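Local coordinates for SusD superfamily protein (Parabacteroides distasonis, PDB 3OTN) that probably binds carbohydrate or other nutrients at the bacterial outer membrane, at residues A96-K99 with L100-E104; I139-Q143 with S144-E148; Q342-V345 with D346-K350. All coordinates share one frame; numbering follows the deposited sequence. Where two conformers were deposited one is given.

Contact 1 of 3, residues A96-K99 with L100-E104; sequences ALQK and LGEFE
The contact is the C-terminal end of helix 79-100, where Lys99 meets Glu102 and Phe103 as the chain passes into a type I beta turn from Leu100 to Phe103. The last helical bonds still span four residues. Leu100 N donates to Ala96 O at 2.8 Å, and Gly101 N makes a longer bond to Leu97 O at 3.3 Å. Glu102 N then turns back three residues and reaches Lys99 O at 3.0 Å, from above the carbonyl plane. The same oxygen has a second neighbour. Phe103 presents its ring edge, and CD1 lies 3.3 Å from Lys99 O, near the ring plane.

Lys99 bends at its second torsion (chi2 -65°), which brings its CD alongside Glu102 OE1 at 3.4 Å. NZ lies 3.7 Å from that oxygen, a long salt bridge. The Glu102 chain is extended beyond CG, and CG itself rests 3.5 Å from Gln98 O.

Leu100 touches Met115 of helix 108-133 and Thr23 of helix 15-25. Phe103 touches Ala19 and Leu22 of helix 15-25, and Lys99 also touches Leu22.

The chemistry is divided. Backbone bonds and apolar packing fix the course of the turn, while the long salt bridge between partly exposed Lys99 and exposed Glu102 is likely to add only a modest charge attraction.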
loop_
_atom_site.group_PDB
_atom_site.type_symbol
_atom_site.label_atom_id
_atom_site.label_comp_id
_atom_site.label_asym_id
_atom_site.label_seq_id
_atom_site.Cartn_x
_atom_site.Cartn_y
_atom_site.Cartn_z
ATOM N N ALA A 96 -4.575 -11.747 -21.234
ATOM C CA ALA A 96 -5.445 -12.653 -20.486
ATOM C C ALA A 96 -6.935 -12.430 -20.821
ATOM O O ALA A 96 -7.669 -13.395 -21.095
ATOM C CB ALA A 96 -5.198 -12.469 -18.944
ATOM N N LEU A 97 -7.374 -11.167 -20.835
ATOM C CA LEU A 97 -8.766 -10.852 -21.146
ATOM C C LEU A 97 -9.111 -11.179 -22.597
ATOM O O LEU A 97 -10.219 -11.645 -22.870
ATOM C CB LEU A 97 -9.117 -9.408 -20.805
ATOM C CG LEU A 97 -9.186 -9.052 -19.309
ATOM C CD1 LEU A 97 -9.207 -7.520 -19.045
ATOM C CD2 LEU A 97 -10.334 -9.781 -18.650
ATOM N N GLN A 98 -8.183 -10.953 -23.522
ATOM C CA GLN A 98 -8.432 -11.293 -24.937
ATOM C C GLN A 98 -8.589 -12.798 -25.081
ATOM O O GLN A 98 -9.560 -13.260 -25.661
ATOM C CB GLN A 98 -7.304 -10.827 -25.839
ATOM C CG GLN A 98 -7.551 -11.113 -27.326
ATOM C CD GLN A 98 -6.305 -11.007 -28.186
ATOM O OE1 GLN A 98 -5.344 -11.767 -28.016
ATOM N NE2 GLN A 98 -6.337 -10.106 -29.151
ATOM N N LYS A 99 -7.673 -13.565 -24.481
ATOM C CA LYS A 99 -7.730 -15.025 -24.600
ATOM C C LYS A 99 -8.905 -15.651 -23.833
ATOM O O LYS A 99 -9.581 -16.564 -24.353
ATOM C CB LYS A 99 -6.393 -15.681 -24.256
ATOM C CG LYS A 99 -5.192 -15.277 -25.184
ATOM C CD LYS A 99 -5.420 -15.757 -26.614
ATOM C CE LYS A 99 -4.166 -15.669 -27.510
ATOM N NZ LYS A 99 -4.628 -15.508 -28.924
ATOM N N LEU A 100 -9.192 -15.155 -22.633
ATOM C CA LEU A 100 -10.360 -15.645 -21.862
ATOM C C LEU A 100 -11.694 -15.503 -22.616
ATOM O O LEU A 100 -12.580 -16.358 -22.481
ATOM C CB LEU A 100 -10.445 -15.004 -20.477
ATOM C CG LEU A 100 -9.373 -15.527 -19.500
ATOM C CD1 LEU A 100 -9.228 -14.595 -18.279
ATOM C CD2 LEU A 100 -9.667 -16.977 -19.054
ATOM N N GLY A 101 -11.827 -14.437 -23.410
ATOM C CA GLY A 101 -13.012 -14.200 -24.229
ATOM C C GLY A 101 -13.174 -15.144 -25.402
ATOM O O GLY A 101 -14.242 -15.198 -25.983
ATOM N N GLU A 102 -12.122 -15.877 -25.753
ATOM C CA GLU A 102 -12.142 -16.839 -26.851
ATOM C C GLU A 102 -12.464 -18.263 -26.412
ATOM O O GLU A 102 -12.547 -19.146 -27.264
ATOM C CB GLU A 102 -10.780 -16.840 -27.557
ATOM C CG GLU A 102 -10.414 -15.488 -28.172
ATOM C CD GLU A 102 -8.987 -15.442 -28.712
ATOM O OE1 GLU A 102 -8.237 -16.412 -28.482
ATOM O OE2 GLU A 102 -8.621 -14.439 -29.380
ATOM N N PHE A 103 -12.614 -18.502 -25.102
ATOM C CA PHE A 103 -13.060 -19.813 -24.590
ATOM C C PHE A 103 -14.557 -19.961 -24.852
ATOM O O PHE A 103 -15.342 -19.130 -24.387
ATOM C CB PHE A 103 -12.803 -19.929 -23.079
ATOM C CG PHE A 103 -11.394 -20.257 -22.738
ATOM C CD1 PHE A 103 -10.433 -19.275 -22.737
ATOM C CD2 PHE A 103 -11.013 -21.550 -22.435
ATOM C CE1 PHE A 103 -9.113 -19.568 -22.423
ATOM C CE2 PHE A 103 -9.683 -21.846 -22.136
ATOM C CZ PHE A 103 -8.734 -20.845 -22.132
ATOM N N GLU A 104 -14.961 -20.997 -25.577
ATOM C CA GLU A 104 -16.393 -21.193 -25.897
ATOM C C GLU A 104 -17.048 -22.339 -25.131
ATOM O O GLU A 104 -18.144 -22.165 -24.592
ATOM C CB GLU A 104 -16.583 -21.383 -27.401
ATOM C CG GLU A 104 -15.965 -20.245 -28.202
ATOM C CD GLU A 104 -16.551 -20.107 -29.589
ATOM O OE1 GLU A 104 -16.793 -21.140 -30.258
ATOM O OE2 GLU A 104 -16.756 -18.946 -30.003
#

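Contact 2 of 3, residues I139-Q143 with S144-E148; sequences ITTVQ and SELGE. With EDO (1,2-ethanediol), chain M; EDO (1,2-ethanediol), chain R.
The carboxylate of Glu145 carries Val142 CG2 over one face, with CD 3.6 Å from that methyl. Gln98 of helix 79-100 approaches from the same side of the plane, and its NE2 makes a weak hydrogen bond to OE2. The other flat group is the amide of Gln143. An ethanediol (chain M) comes in beside NE2 and CG, lifted out of the amide plane. Gln143 NE2 donates a weak, bent bond of 3.1 Å to its O1.

These groups sit on a short 3-10 turn in the loop between helix 108-133 and helix 156-172. Two successive bonds close it. Glu145 N donates to Val142 O at 3.0 Å, and Leu146 N donates to Gln143 O at 3.2 Å. Both donors stand above the carbonyl planes. The turn is laid against helix 79-100, where Val142 touches Leu95 and Gln143 touches Ala91.

With Val142 CG1 anti to the carbonyl carbon (chi1 -59°), CG2 falls between the backbone N and the carbonyl carbon and is turned to the Glu145 chain. The glutamate is extended and passes across it. Beyond the turn, Leu146 folds back on the incoming chain. Its CD1 makes a loose apolar contact with Ile139 CG2 at 4.3 Å. Ile139 CG2 also packs on the chain M ethanediol, while a second ethanediol (chain R) bonds weakly through O2 to Thr140 O. Thr141 OG1 makes a weak bond to Val142 O, and the same OG1 lies 3.2 Å from Leu146 CD2.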
loop_
_atom_site.group_PDB
_atom_site.type_symbol
_atom_site.label_atom_id
_atom_site.label_comp_id
_atom_site.label_asym_id
_atom_site.label_seq_id
_atom_site.Cartn_x
_atom_site.Cartn_y
_atom_site.Cartn_z
ATOM N N ILE A 139 -3.874 2.007 -22.072
ATOM C CA ILE A 139 -3.633 0.789 -22.836
ATOM C C ILE A 139 -4.504 -0.349 -22.319
ATOM O O ILE A 139 -4.328 -0.816 -21.186
ATOM C CB ILE A 139 -2.145 0.359 -22.749
ATOM C CG1 ILE A 139 -1.226 1.451 -23.286
ATOM C CG2 ILE A 139 -1.892 -0.923 -23.554
ATOM C CD1 ILE A 139 0.241 1.205 -22.984
ATOM N N THR A 140 -5.464 -0.751 -23.138
ATOM C CA THR A 140 -6.326 -1.888 -22.852
ATOM C C THR A 140 -6.315 -2.903 -23.986
ATOM O O THR A 140 -7.107 -3.844 -23.956
ATOM C CB THR A 140 -7.808 -1.427 -22.637
ATOM O OG1 THR A 140 -8.255 -0.726 -23.791
ATOM C CG2 THR A 140 -7.923 -0.515 -21.432
ATOM N N THR A 141 -5.455 -2.728 -24.987
ATOM C CA THR A 141 -5.400 -3.661 -26.107
ATOM C C THR A 141 -4.039 -4.338 -26.095
ATOM O O THR A 141 -3.073 -3.788 -25.575
ATOM C CB THR A 141 -5.670 -2.969 -27.487
ATOM O OG1 THR A 141 -4.489 -2.339 -27.967
ATOM C CG2 THR A 141 -6.753 -1.933 -27.377
ATOM N N VAL A 142 -3.976 -5.540 -26.667
ATOM C CA VAL A 142 -2.735 -6.275 -26.740
ATOM C C VAL A 142 -1.761 -5.460 -27.604
ATOM O O VAL A 142 -2.187 -4.717 -28.509
ATOM C CB VAL A 142 -2.948 -7.738 -27.239
ATOM C CG1 VAL A 142 -3.930 -8.470 -26.274
ATOM C CG2 VAL A 142 -3.441 -7.764 -28.682
ATOM N N GLN A 143 -0.470 -5.565 -27.288
ATOM C CA GLN A 143 0.557 -4.714 -27.917
ATOM C C GLN A 143 0.616 -4.781 -29.428
ATOM O O GLN A 143 0.808 -3.753 -30.070
ATOM C CB GLN A 143 1.949 -4.994 -27.339
ATOM C CG GLN A 143 2.092 -4.586 -25.885
ATOM C CD GLN A 143 3.512 -4.759 -25.363
ATOM O OE1 GLN A 143 4.472 -4.851 -26.136
ATOM N NE2 GLN A 143 3.654 -4.784 -24.042
ATOM N N SER A 144 0.454 -5.977 -29.992
ATOM C CA SER A 144 0.464 -6.155 -31.448
ATOM C C SER A 144 -0.710 -5.456 -32.149
ATOM O O SER A 144 -0.634 -5.183 -33.335
ATOM C CB SER A 144 0.506 -7.657 -31.840
ATOM O OG SER A 144 -0.706 -8.369 -31.531
ATOM N N GLU A 145 -1.780 -5.156 -31.414
ATOM C CA GLU A 145 -2.958 -4.500 -31.995
ATOM C C GLU A 145 -3.013 -3.011 -31.701
ATOM O O GLU A 145 -3.967 -2.360 -32.094
ATOM C CB GLU A 145 -4.233 -5.187 -31.519
ATOM C CG GLU A 145 -4.319 -6.618 -32.003
ATOM C CD GLU A 145 -5.567 -7.337 -31.528
ATOM O OE1 GLU A 145 -6.543 -6.666 -31.126
ATOM O OE2 GLU A 145 -5.561 -8.588 -31.562
ATOM N N LEU A 146 -2.008 -2.480 -31.011
ATOM C CA LEU A 146 -1.824 -1.023 -30.906
ATOM C C LEU A 146 -1.360 -0.471 -32.260
ATOM O O LEU A 146 -0.547 -1.096 -32.972
ATOM C CB LEU A 146 -0.781 -0.659 -29.830
ATOM C CG LEU A 146 -1.182 -0.900 -28.382
ATOM C CD1 LEU A 146 0.015 -0.765 -27.452
ATOM C CD2 LEU A 146 -2.308 0.054 -27.988
ATOM N N GLY A 147 -1.882 0.700 -32.601
ATOM C CA GLY A 147 -1.517 1.386 -33.836
ATOM C C GLY A 147 -0.106 1.964 -33.849
ATOM O O GLY A 147 0.578 1.908 -34.880
ATOM N N GLU A 148 0.313 2.542 -32.725
ATOM C CA GLU A 148 1.636 3.172 -32.598
ATOM C C GLU A 148 2.147 2.904 -31.181
ATOM O O GLU A 148 1.462 3.209 -30.205
ATOM C CB GLU A 148 1.559 4.691 -32.910
ATOM C CG GLU A 148 2.868 5.505 -32.666
ATOM C CD GLU A 148 4.124 4.900 -33.325
ATOM O OE1 GLU A 148 4.153 4.775 -34.571
ATOM O OE2 GLU A 148 5.091 4.567 -32.593
HETATM C C1 EDO M . 1.159 -2.391 -22.105
HETATM O O1 EDO M . 1.091 -3.139 -23.332
HETATM C C2 EDO M . 2.447 -2.636 -21.337
HETATM O O2 EDO M . 3.643 -2.213 -22.013
HETATM C C1 EDO R . -8.261 -6.748 -23.568
HETATM O O1 EDO R . -7.717 -7.139 -24.821
HETATM C C2 EDO R . -9.471 -5.855 -23.799
HETATM O O2 EDO R . -9.635 -4.953 -22.699
#

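Contact 3 of 3, residues Q342-V345 with D346-K350; sequences QVAV and DNTAK
Asp346 folds back over Gln342 on the short helix 342-348, and its side chain can be followed outward. CB lies 3.3 Å from Gln342 O, the oxygen that accepts from Asp346 N. CG stays close to the same oxygen. OD2 meets the Gln342 chain at CG, 3.2 Å away. OD1 is hydrogen-bonded to Tyr312 OH. Gln342 NE2 also bonds that hydroxyl, so Tyr312 ties the two side chains together from outside the helix. Their amide and carboxylate planes are turned 43° apart. Gln342 gets there with CG opposite its backbone N (chi1 -171°) and the chain extended.

The helix widens at its end. Asp346 N makes the ordinary bond to Gln342 O. Next, Val343 O takes two donors, Asn347 N and Thr348 N, both at 3.0 Å. The Thr348 bond is clearly the straighter one. Ala349 N then reaches Ala344 O at 2.7 Å, in the carbonyl plane. The bonds from Thr348 N and Ala349 N each span five residues, which makes the wider pi-type turn. Ala349 leaves the helix with positive phi.

Thr348 makes an ST turn here. Its OG1 accepts from Lys350 N at 3.3 Å and also rests on Ala344 CA. CG2 comes near Val343 CG1 at 4.0 Å. A valine in its place lacks the hydroxyl, and Lys350 N would probably be left without this mate, with the chain after the helix held less firmly.

The chemistry implies a short helix held at both ends. The shared Val343 carbonyl and the Thr348 hydroxyl hold the C-terminal end, while the Tyr312 hydroxyl joins Asp346 back to Gln342 at the helix start.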
loop_
_atom_site.group_PDB
_atom_site.type_symbol
_atom_site.label_atom_id
_atom_site.label_comp_id
_atom_site.label_asym_id
_atom_site.label_seq_id
_atom_site.Cartn_x
_atom_site.Cartn_y
_atom_site.Cartn_z
ATOM N N GLN A 342 9.215 -12.885 13.740
ATOM C CA GLN A 342 10.161 -13.276 14.748
ATOM C C GLN A 342 10.875 -14.590 14.432
ATOM O O GLN A 342 12.077 -14.709 14.667
ATOM C CB GLN A 342 9.493 -13.363 16.108
ATOM C CG GLN A 342 10.490 -13.553 17.241
ATOM C CD GLN A 342 9.926 -13.146 18.586
ATOM O OE1 GLN A 342 8.773 -13.483 18.910
ATOM N NE2 GLN A 342 10.725 -12.395 19.376
ATOM N N VAL A 343 10.154 -15.558 13.878
ATOM C CA VAL A 343 10.780 -16.799 13.414
ATOM C C VAL A 343 11.826 -16.514 12.324
ATOM O O VAL A 343 12.913 -17.077 12.344
ATOM C CB VAL A 343 9.720 -17.848 12.933
ATOM C CG1 VAL A 343 10.409 -19.034 12.258
ATOM C CG2 VAL A 343 8.894 -18.338 14.167
ATOM N N ALA A 344 11.509 -15.605 11.414
ATOM C CA ALA A 344 12.430 -15.261 10.332
ATOM C C ALA A 344 13.689 -14.573 10.888
ATOM O O ALA A 344 14.835 -14.927 10.522
ATOM C CB ALA A 344 11.727 -14.403 9.267
ATOM N N VAL A 345 13.475 -13.639 11.806
ATOM C CA VAL A 345 14.569 -12.823 12.335
ATOM C C VAL A 345 15.451 -13.650 13.257
ATOM O O VAL A 345 16.665 -13.554 13.163
ATOM C CB VAL A 345 14.052 -11.537 13.050
ATOM C CG1 VAL A 345 15.220 -10.719 13.726
ATOM C CG2 VAL A 345 13.262 -10.654 12.069
ATOM N N ASP A 346 14.853 -14.412 14.165
ATOM C CA ASP A 346 15.608 -15.181 15.144
ATOM C C ASP A 346 16.217 -16.470 14.617
ATOM O O ASP A 346 17.236 -16.925 15.156
ATOM C CB ASP A 346 14.748 -15.567 16.355
ATOM C CG ASP A 346 14.325 -14.387 17.210
ATOM O OD1 ASP A 346 14.838 -13.259 17.061
ATOM O OD2 ASP A 346 13.446 -14.611 18.060
ATOM N N ASN A 347 15.618 -17.088 13.600
ATOM C CA ASN A 347 15.967 -18.462 13.268
ATOM C C ASN A 347 16.228 -18.696 11.772
ATOM O O ASN A 347 17.321 -19.082 11.395
ATOM C CB ASN A 347 14.864 -19.378 13.824
ATOM C CG ASN A 347 15.188 -20.847 13.692
ATOM O OD1 ASN A 347 15.550 -21.307 12.613
ATOM N ND2 ASN A 347 15.039 -21.604 14.789
ATOM N N THR A 348 15.226 -18.457 10.927
ATOM C CA THR A 348 15.327 -18.979 9.568
ATOM C C THR A 348 15.883 -18.048 8.506
ATOM O O THR A 348 16.371 -18.552 7.524
ATOM C CB THR A 348 13.959 -19.467 9.061
ATOM O OG1 THR A 348 13.077 -18.352 8.944
ATOM C CG2 THR A 348 13.357 -20.540 10.021
ATOM N N ALA A 349 15.730 -16.726 8.654
ATOM C CA ALA A 349 16.111 -15.757 7.599
ATOM C C ALA A 349 15.337 -15.981 6.289
ATOM O O ALA A 349 15.806 -15.652 5.202
ATOM C CB ALA A 349 17.667 -15.780 7.356
ATOM N N LYS A 350 14.112 -16.512 6.419
ATOM C CA LYS A 350 13.231 -16.804 5.301
ATOM C C LYS A 350 11.793 -16.513 5.736
ATOM O O LYS A 350 11.075 -17.406 6.222
ATOM C CB LYS A 350 13.345 -18.272 4.851
ATOM C CG LYS A 350 14.685 -18.721 4.307
ATOM C CD LYS A 350 14.587 -20.161 3.806
ATOM C CE LYS A 350 15.931 -20.736 3.399
ATOM N NZ LYS A 350 15.811 -22.166 3.074
#

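Contacts 1 and 2 are neighbours in the fold, with centres about 16 Å apart. They touch directly: Gln98 NE2 of contact 1 lies 3.0 Å from Glu145 OE2 of contact 2. Helix 79-100 runs into contact 1, and its side chains touch contact 2. The chain R ethanediol of contact 2 is also about 4 Å from the Gln98 side chain at its nearest atom. Such molecules probably come from the crystallisation liquor and do not by themselves mark a sugar site. Contact 3 lies far from both, in a later part of the chain. Its centre is about 43 Å from that of contact 1 and about 45 Å from that of contact 2.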